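Local structure of beta-mannosidase (Trichoderma harzianum, 4CVU) at residues E69-W81 against L624-R636. The protein probably hydrolyses terminal beta-mannosidic linkages at the non-reducing ends of mannosides, as a fungal glycoside hydrolase of family 2. Sequence-based numbering, arbitrary orientation.
With NAG (2-acetamido-2-deoxy-beta-D-glucopyranose), chain L.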
ATOM      1  N   GLU A  69      -1.851   3.134   9.331  1.00 39.12           N
ATOM      2  CA  GLU A  69      -2.957   2.366   9.808  1.00 37.89           C
ATOM      3  C   GLU A  69      -2.308   1.196  10.488  1.00 38.02           C
ATOM      4  O   GLU A  69      -1.408   0.608   9.946  1.00 36.04           O
ATOM      5  CB  GLU A  69      -3.828   1.888   8.662  1.00 38.06           C
ATOM      6  CG  GLU A  69      -4.682   0.653   8.964  1.00 37.41           C
ATOM      7  CD  GLU A  69      -5.554   0.756  10.209  1.00 38.86           C
ATOM      8  OE1 GLU A  69      -6.201   1.743  10.432  1.00 35.55           O
ATOM      9  OE2 GLU A  69      -5.636  -0.209  10.999  1.00 37.79           O
ATOM     10  N   SER A  70      -2.719   0.948  11.722  1.00 38.46           N
ATOM     11  CA  SER A  70      -2.112  -0.133  12.459  1.00 38.30           C
ATOM     12  C   SER A  70      -2.216  -1.485  11.767  1.00 38.38           C
ATOM     13  O   SER A  70      -1.264  -2.211  11.837  1.00 38.77           O
ATOM     14  CB  SER A  70      -2.660  -0.245  13.845  1.00 42.22           C
ATOM     15  OG  SER A  70      -3.264   0.935  14.186  1.00 48.19           O
ATOM     16  N   ASN A  71      -3.324  -1.804  11.073  1.00 36.15           N
ATOM     17  CA  ASN A  71      -3.463  -3.133  10.414  1.00 36.84           C
ATOM     18  C   ASN A  71      -2.499  -3.406   9.245  1.00 35.52           C
ATOM     19  O   ASN A  71      -2.448  -4.504   8.761  1.00 34.37           O
ATOM     20  CB  ASN A  71      -4.885  -3.365   9.893  1.00 36.69           C
ATOM     21  CG  ASN A  71      -5.924  -3.470  11.012  1.00 39.61           C
ATOM     22  OD1 ASN A  71      -5.641  -3.861  12.130  1.00 38.65           O
ATOM     23  ND2 ASN A  71      -7.139  -3.174  10.671  1.00 40.53           N
ATOM     24  N   ASN A  72      -1.842  -2.364   8.731  1.00 34.12           N
ATOM     25  CA  ASN A  72      -0.981  -2.481   7.550  1.00 34.11           C
ATOM     26  C   ASN A  72       0.340  -3.213   7.688  1.00 33.97           C
ATOM     27  O   ASN A  72       0.998  -3.103   8.709  1.00 32.63           O
ATOM     28  CB  ASN A  72      -0.648  -1.069   7.000  1.00 34.77           C
ATOM     29  CG  ASN A  72      -1.855  -0.396   6.360  1.00 33.76           C
ATOM     30  OD1 ASN A  72      -2.933  -0.963   6.353  1.00 35.92           O
ATOM     31  ND2 ASN A  72      -1.701   0.823   5.861  1.00 33.29           N
ATOM     32  N   GLY A  73       0.715  -3.975   6.646  1.00 33.83           N
ATOM     33  CA  GLY A  73       2.101  -4.393   6.437  1.00 35.38           C
ATOM     34  C   GLY A  73       2.632  -5.280   7.557  1.00 38.22           C
ATOM     35  O   GLY A  73       1.998  -6.299   7.888  1.00 34.95           O
ATOM     36  N   LEU A  74       3.789  -4.924   8.133  1.00 37.72           N
ATOM     37  CA  LEU A  74       4.335  -5.724   9.239  1.00 38.84           C
ATOM     38  C   LEU A  74       4.281  -4.929  10.522  1.00 37.93           C
ATOM     39  O   LEU A  74       5.148  -5.081  11.380  1.00 38.48           O
ATOM     40  CB  LEU A  74       5.773  -6.200   8.950  1.00 40.16           C
ATOM     41  CG  LEU A  74       5.874  -7.241   7.834  1.00 41.18           C
ATOM     42  CD1 LEU A  74       7.340  -7.383   7.448  1.00 43.33           C
ATOM     43  CD2 LEU A  74       5.273  -8.598   8.233  1.00 43.56           C
ATOM     44  N   ASN A  75       3.238  -4.102  10.658  1.00 37.49           N
ATOM     45  CA  ASN A  75       3.024  -3.255  11.848  1.00 37.23           C
ATOM     46  C   ASN A  75       2.826  -3.982  13.146  1.00 37.85           C
ATOM     47  O   ASN A  75       2.985  -3.371  14.192  1.00 38.10           O
ATOM     48  CB  ASN A  75       1.850  -2.321  11.672  1.00 35.60           C
ATOM     49  CG  ASN A  75       2.202  -1.063  10.836  1.00 35.72           C
ATOM     50  OD1 ASN A  75       1.299  -0.319  10.433  1.00 36.56           O
ATOM     51  ND2 ASN A  75       3.451  -0.848  10.541  1.00 34.98           N
ATOM     52  N   ASP A  76       2.466  -5.265  13.090  1.00 37.50           N
ATOM     53  CA  ASP A  76       2.378  -6.063  14.315  1.00 37.83           C
ATOM     54  C   ASP A  76       3.752  -6.083  14.939  1.00 36.94           C
ATOM     55  O   ASP A  76       3.860  -6.173  16.138  1.00 37.14           O
ATOM     56  CB  ASP A  76       1.903  -7.513  14.051  1.00 37.66           C
ATOM     57  CG  ASP A  76       1.407  -8.207  15.285  1.00 36.85           C
ATOM     58  OD1 ASP A  76       0.900  -7.522  16.183  1.00 36.42           O
ATOM     59  OD2 ASP A  76       1.490  -9.468  15.384  1.00 40.44           O
ATOM     60  N   PHE A  77       4.801  -6.025  14.110  1.00 38.85           N
ATOM     61  CA  PHE A  77       6.177  -5.981  14.592  1.00 39.85           C
ATOM     62  C   PHE A  77       6.622  -4.548  14.816  1.00 40.91           C
ATOM     63  O   PHE A  77       7.061  -4.188  15.930  1.00 40.71           O
ATOM     64  CB  PHE A  77       7.124  -6.721  13.641  1.00 41.36           C
ATOM     65  CG  PHE A  77       6.887  -8.209  13.638  1.00 43.49           C
ATOM     66  CD1 PHE A  77       7.218  -8.968  14.729  1.00 44.19           C
ATOM     67  CD2 PHE A  77       6.268  -8.822  12.571  1.00 45.39           C
ATOM     68  CE1 PHE A  77       6.978 -10.331  14.750  1.00 45.04           C
ATOM     69  CE2 PHE A  77       6.018 -10.183  12.579  1.00 46.00           C
ATOM     70  CZ  PHE A  77       6.371 -10.938  13.673  1.00 45.61           C
ATOM     71  N   ASP A  78       6.457  -3.740  13.780  1.00 38.95           N
ATOM     72  CA  ASP A  78       7.036  -2.417  13.728  1.00 41.57           C
ATOM     73  C   ASP A  78       6.458  -1.457  14.758  1.00 42.31           C
ATOM     74  O   ASP A  78       7.105  -0.464  15.096  1.00 42.21           O
ATOM     75  CB  ASP A  78       6.862  -1.787  12.354  1.00 44.03           C
ATOM     76  CG  ASP A  78       7.449  -2.626  11.193  1.00 46.12           C
ATOM     77  OD1 ASP A  78       8.267  -3.529  11.372  1.00 47.63           O
ATOM     78  OD2 ASP A  78       7.015  -2.381  10.068  1.00 50.40           O
ATOM     79  N   LEU A  79       5.239  -1.731  15.250  1.00 42.52           N
ATOM     80  CA  LEU A  79       4.581  -0.830  16.215  1.00 42.43           C
ATOM     81  C   LEU A  79       4.758  -1.199  17.704  1.00 42.31           C
ATOM     82  O   LEU A  79       4.159  -0.568  18.572  1.00 40.77           O
ATOM     83  CB  LEU A  79       3.089  -0.714  15.897  1.00 42.45           C
ATOM     84  CG  LEU A  79       2.778  -0.138  14.518  1.00 41.83           C
ATOM     85  CD1 LEU A  79       1.288  -0.017  14.392  1.00 42.92           C
ATOM     86  CD2 LEU A  79       3.407   1.231  14.296  1.00 42.92           C
ATOM     87  N   ARG A  80       5.602  -2.186  17.998  1.00 40.41           N
ATOM     88  CA  ARG A  80       5.728  -2.669  19.359  1.00 41.29           C
ATOM     89  C   ARG A  80       6.314  -1.633  20.339  1.00 40.39           C
ATOM     90  O   ARG A  80       6.060  -1.705  21.540  1.00 38.74           O
ATOM     91  CB  ARG A  80       6.530  -3.969  19.391  1.00 40.08           C
ATOM     92  CG  ARG A  80       5.725  -5.149  18.918  1.00 38.93           C
ATOM     93  CD  ARG A  80       6.546  -6.422  19.000  1.00 40.39           C
ATOM     94  NE  ARG A  80       5.718  -7.608  18.705  1.00 38.38           N
ATOM     95  CZ  ARG A  80       6.237  -8.787  18.375  1.00 40.79           C
ATOM     96  NH1 ARG A  80       7.566  -8.936  18.353  1.00 39.49           N
ATOM     97  NH2 ARG A  80       5.449  -9.841  18.091  1.00 38.66           N
ATOM     98  N   TRP A  81       7.012  -0.622  19.825  1.00 40.82           N
ATOM     99  CA  TRP A  81       7.440   0.486  20.668  1.00 42.59           C
ATOM    100  C   TRP A  81       6.297   1.198  21.377  1.00 42.02           C
ATOM    101  O   TRP A  81       6.521   1.952  22.331  1.00 41.13           O
ATOM    102  CB  TRP A  81       8.223   1.514  19.861  1.00 44.26           C
ATOM    103  CG  TRP A  81       7.488   2.139  18.695  1.00 41.98           C
ATOM    104  CD1 TRP A  81       7.409   1.657  17.428  1.00 43.14           C
ATOM    105  CD2 TRP A  81       6.825   3.399  18.684  1.00 40.91           C
ATOM    106  NE1 TRP A  81       6.700   2.532  16.621  1.00 42.91           N
ATOM    107  CE2 TRP A  81       6.312   3.598  17.391  1.00 43.21           C
ATOM    108  CE3 TRP A  81       6.574   4.355  19.652  1.00 42.51           C
ATOM    109  CZ2 TRP A  81       5.581   4.744  17.043  1.00 42.96           C
ATOM    110  CZ3 TRP A  81       5.849   5.491  19.310  1.00 42.33           C
ATOM    111  CH2 TRP A  81       5.372   5.676  18.025  1.00 42.08           C
ATOM    112  N   LEU A 624       3.845 -13.816   7.176  1.00 37.86           N
ATOM    113  CA  LEU A 624       3.980 -13.290   8.554  1.00 37.64           C
ATOM    114  C   LEU A 624       2.646 -12.851   9.154  1.00 35.97           C
ATOM    115  O   LEU A 624       2.530 -12.716  10.359  1.00 35.32           O
ATOM    116  CB  LEU A 624       5.025 -12.167   8.646  1.00 38.02           C
ATOM    117  CG  LEU A 624       6.484 -12.688   8.618  1.00 39.44           C
ATOM    118  CD1 LEU A 624       7.514 -11.568   8.597  1.00 40.48           C
ATOM    119  CD2 LEU A 624       6.729 -13.620   9.803  1.00 39.60           C
ATOM    120  N   ARG A 625       1.642 -12.635   8.311  1.00 34.62           N
ATOM    121  CA  ARG A 625       0.304 -12.278   8.787  1.00 33.26           C
ATOM    122  C   ARG A 625      -0.568 -13.501   9.021  1.00 32.39           C
ATOM    123  O   ARG A 625      -1.661 -13.395   9.598  1.00 32.67           O
ATOM    124  CB  ARG A 625      -0.345 -11.316   7.826  1.00 33.85           C
ATOM    125  CG  ARG A 625       0.294  -9.934   7.864  1.00 34.85           C
ATOM    126  CD  ARG A 625      -0.182  -9.098   6.705  1.00 35.40           C
ATOM    127  NE  ARG A 625      -1.559  -8.638   6.935  1.00 35.84           N
ATOM    128  CZ  ARG A 625      -1.888  -7.452   7.471  1.00 35.67           C
ATOM    129  NH1 ARG A 625      -0.969  -6.589   7.871  1.00 36.76           N
ATOM    130  NH2 ARG A 625      -3.161  -7.148   7.675  1.00 35.91           N
ATOM    131  N   ASN A 626      -0.094 -14.663   8.639  1.00 32.42           N
ATOM    132  CA  ASN A 626      -0.802 -15.905   8.963  1.00 32.18           C
ATOM    133  C   ASN A 626      -0.360 -16.315  10.360  1.00 33.35           C
ATOM    134  O   ASN A 626       0.817 -16.709  10.544  1.00 33.30           O
ATOM    135  CB  ASN A 626      -0.455 -17.004   7.982  1.00 32.89           C
ATOM    136  CG  ASN A 626      -1.320 -18.239   8.172  1.00 32.48           C
ATOM    137  OD1 ASN A 626      -2.005 -18.409   9.206  1.00 31.93           O
ATOM    138  ND2 ASN A 626      -1.393 -19.034   7.143  1.00 32.64           N
ATOM    139  N   HIS A 627      -1.276 -16.222  11.334  1.00 31.27           N
ATOM    140  CA  HIS A 627      -0.926 -16.601  12.677  1.00 32.53           C
ATOM    141  C   HIS A 627      -1.358 -18.000  13.002  1.00 32.34           C
ATOM    142  O   HIS A 627      -1.341 -18.381  14.161  1.00 33.64           O
ATOM    143  CB  HIS A 627      -1.430 -15.593  13.695  1.00 32.65           C
ATOM    144  CG  HIS A 627      -0.707 -14.281  13.631  1.00 32.94           C
ATOM    145  ND1 HIS A 627      -1.063 -13.189  14.384  1.00 33.77           N
ATOM    146  CD2 HIS A 627       0.377 -13.902  12.915  1.00 34.07           C
ATOM    147  CE1 HIS A 627      -0.233 -12.192  14.147  1.00 33.77           C
ATOM    148  NE2 HIS A 627       0.644 -12.593  13.249  1.00 34.59           N
ATOM    149  N   HIS A 628      -1.742 -18.740  11.982  1.00 33.51           N
ATOM    150  CA  HIS A 628      -1.968 -20.189  12.102  1.00 34.15           C
ATOM    151  C   HIS A 628      -0.749 -20.841  11.462  1.00 36.45           C
ATOM    152  O   HIS A 628      -0.727 -20.990  10.246  1.00 35.57           O
ATOM    153  CB  HIS A 628      -3.245 -20.604  11.348  1.00 34.08           C
ATOM    154  CG  HIS A 628      -3.571 -22.069  11.482  1.00 34.50           C
ATOM    155  ND1 HIS A 628      -3.692 -22.692  12.707  1.00 35.70           N
ATOM    156  CD2 HIS A 628      -3.858 -23.012  10.552  1.00 34.88           C
ATOM    157  CE1 HIS A 628      -4.007 -23.972  12.525  1.00 35.76           C
ATOM    158  NE2 HIS A 628      -4.108 -24.192  11.226  1.00 35.68           N
ATOM    159  N   TYR A 629       0.282 -21.237  12.223  1.00 38.19           N
ATOM    160  CA  TYR A 629       0.295 -21.366  13.665  1.00 40.94           C
ATOM    161  C   TYR A 629       1.053 -20.223  14.327  1.00 41.94           C
ATOM    162  O   TYR A 629       1.974 -19.680  13.744  1.00 41.80           O
ATOM    163  CB  TYR A 629       0.976 -22.677  14.057  1.00 43.03           C
ATOM    164  CG  TYR A 629       0.159 -23.858  13.681  1.00 44.69           C
ATOM    165  CD1 TYR A 629       0.074 -24.264  12.364  1.00 44.95           C
ATOM    166  CD2 TYR A 629      -0.578 -24.547  14.639  1.00 46.32           C
ATOM    167  CE1 TYR A 629      -0.707 -25.345  12.001  1.00 46.90           C
ATOM    168  CE2 TYR A 629      -1.362 -25.634  14.292  1.00 48.19           C
ATOM    169  CZ  TYR A 629      -1.428 -26.023  12.968  1.00 48.51           C
ATOM    170  OH  TYR A 629      -2.201 -27.081  12.606  1.00 48.85           O
ATOM    171  N   PRO A 630       0.693 -19.889  15.573  1.00 41.82           N
ATOM    172  CA  PRO A 630       1.228 -18.688  16.169  1.00 41.40           C
ATOM    173  C   PRO A 630       2.714 -18.861  16.607  1.00 42.09           C
ATOM    174  O   PRO A 630       3.246 -19.984  16.710  1.00 40.22           O
ATOM    175  CB  PRO A 630       0.285 -18.430  17.344  1.00 41.50           C
ATOM    176  CG  PRO A 630      -0.289 -19.745  17.691  1.00 41.61           C
ATOM    177  CD  PRO A 630      -0.179 -20.640  16.503  1.00 42.34           C
ATOM    178  N   ALA A 631       3.340 -17.730  16.824  1.00 38.87           N
ATOM    179  CA  ALA A 631       4.768 -17.635  16.991  1.00 40.35           C
ATOM    180  C   ALA A 631       5.256 -18.257  18.310  1.00 40.82           C
ATOM    181  O   ALA A 631       6.414 -18.651  18.412  1.00 42.74           O
ATOM    182  CB  ALA A 631       5.187 -16.156  16.882  1.00 39.26           C
ATOM    183  N   GLY A 632       4.374 -18.346  19.300  1.00 40.33           N
ATOM    184  CA  GLY A 632       4.737 -18.828  20.615  1.00 41.50           C
ATOM    185  C   GLY A 632       5.630 -17.850  21.361  1.00 42.59           C
ATOM    186  O   GLY A 632       6.483 -18.268  22.131  1.00 42.60           O
ATOM    187  N   GLY A 633       5.476 -16.548  21.134  1.00 41.36           N
ATOM    188  CA  GLY A 633       6.435 -15.601  21.683  1.00 42.69           C
ATOM    189  C   GLY A 633       6.625 -14.453  20.726  1.00 42.36           C
ATOM    190  O   GLY A 633       5.788 -14.238  19.838  1.00 41.20           O
ATOM    191  N   LEU A 634       7.728 -13.742  20.877  1.00 41.55           N
ATOM    192  CA  LEU A 634       7.928 -12.486  20.171  1.00 42.81           C
ATOM    193  C   LEU A 634       8.752 -12.574  18.889  1.00 42.20           C
ATOM    194  O   LEU A 634       8.994 -11.569  18.262  1.00 42.39           O
ATOM    195  CB  LEU A 634       8.525 -11.453  21.136  1.00 44.24           C
ATOM    196  CG  LEU A 634       7.633 -10.945  22.275  1.00 42.77           C
ATOM    197  CD1 LEU A 634       8.409 -10.051  23.235  1.00 44.98           C
ATOM    198  CD2 LEU A 634       6.421 -10.179  21.763  1.00 43.54           C
ATOM    199  N   THR A 635       9.167 -13.767  18.466  1.00 43.79           N
ATOM    200  CA  THR A 635       9.971 -13.875  17.245  1.00 45.28           C
ATOM    201  C   THR A 635       9.147 -13.687  15.946  1.00 47.07           C
ATOM    202  O   THR A 635       7.910 -13.790  15.970  1.00 43.90           O
ATOM    203  CB  THR A 635      10.684 -15.230  17.142  1.00 46.43           C
ATOM    204  OG1 THR A 635       9.719 -16.283  17.033  1.00 43.57           O
ATOM    205  CG2 THR A 635      11.584 -15.455  18.360  1.00 46.14           C
ATOM    206  N   ARG A 636       9.851 -13.422  14.842  1.00 47.53           N
ATOM    207  CA  ARG A 636       9.263 -13.490  13.492  1.00 48.87           C
ATOM    208  C   ARG A 636       9.311 -14.940  13.068  1.00 48.39           C
ATOM    209  O   ARG A 636      10.257 -15.386  12.425  1.00 51.16           O
ATOM    210  CB  ARG A 636      10.023 -12.630  12.480  1.00 50.46           C
ATOM    211  CG  ARG A 636       9.936 -11.138  12.741  1.00 53.01           C
ATOM    212  CD  ARG A 636      10.397 -10.322  11.534  1.00 54.28           C
ATOM    213  NE  ARG A 636      10.193  -8.888  11.754  1.00 57.27           N
ATOM    214  CZ  ARG A 636      10.124  -7.968  10.794  1.00 62.02           C
ATOM    215  NH1 ARG A 636      10.245  -8.297   9.511  1.00 63.01           N
ATOM    216  NH2 ARG A 636       9.944  -6.695  11.120  1.00 66.83           N
TER
HETATM  217  C1  NAG L1007       6.059 -22.328  17.143  1.00 41.26           C
HETATM  218  C2  NAG L1007       5.985 -23.829  17.134  1.00 40.50           C
HETATM  219  C3  NAG L1007       6.570 -24.367  18.430  1.00 41.32           C
HETATM  220  C4  NAG L1007       7.983 -23.802  18.588  1.00 43.45           C
HETATM  221  C5  NAG L1007       7.962 -22.275  18.477  1.00 45.98           C
HETATM  222  C6  NAG L1007       9.344 -21.640  18.586  1.00 45.02           C
HETATM  223  C7  NAG L1007       4.197 -25.237  16.193  1.00 43.06           C
HETATM  224  C8  NAG L1007       2.710 -25.500  16.103  1.00 45.32           C
HETATM  225  N2  NAG L1007       4.597 -24.214  16.949  1.00 42.70           N
HETATM  226  O3  NAG L1007       6.538 -25.794  18.373  1.00 41.69           O
HETATM  227  O4  NAG L1007       8.563 -24.163  19.835  1.00 46.92           O
HETATM  228  O5  NAG L1007       7.417 -21.920  17.223  1.00 43.39           O
HETATM  229  O6  NAG L1007      10.166 -22.192  17.589  1.00 47.91           O
HETATM  230  O7  NAG L1007       4.954 -25.961  15.559  1.00 44.38           O
HETATM  231  O   HOH W   1       2.720 -10.949  13.343  1.00 40.50           O
HETATM  232  O   HOH W   2       5.844 -12.638  17.573  1.00 36.65           O
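Leu74, the N-cap of helix 75-78, comes within 7.6 Å of Leu624 between CA atoms, and Phe77 within 8.2 Å of Arg636, so one helical turn with its leading loop faces both ends of segment 624-636, which starts at the end of helix 620-625. There Arg625 grips the loop: NH1 and NH2 both donate to Asn71 O, NH1 at 2.7 Å, and NH1 also reaches Gly73 O at 3.0 Å. Both acceptor oxygens lie in the guanidinium plane, reached by a bend at chi3 (75°). Arginine suits this place because its flat fork of N-H groups can hold two carbonyls at once, one within the type I turn 69-72 and one just after it; Gly73 adopts a positive phi, which glycine tolerates easily. Leu74 CD2 packs on Leu624 CB (3.6 Å), two branched apolar side chains forming a patch beside this polar grip. One face of the Phe77 ring is covered by the extended chain of Arg636, whose CG makes a CH-pi contact 3.8 Å from the ring centroid, a flat apolar surface suited to arginine methylenes; beyond it, NH2 forms a long salt bridge with Asp78 OD1 at 3.6 Å. Arg80 is sandwiched, with Phe77 CD1 over one guanidinium face and Leu634 CD2 over the centre of the other, while NH1 donates to Leu634 O (3.0 Å). One water links Arg80 NH2 with the carbonyls of Gly633 and Thr635, another Asp76 OD2 with His627 NE2; the stronger partners are Ala205 N for Asp76 OD1 and Gly203 O for His627 ND1. The contact joins the galactose-binding-like domain to the loop between helices 620-625 and 638-655: Leu624 also packs on Ile638, and Arg625 on Trp606 and Ala609 of helix 603-609.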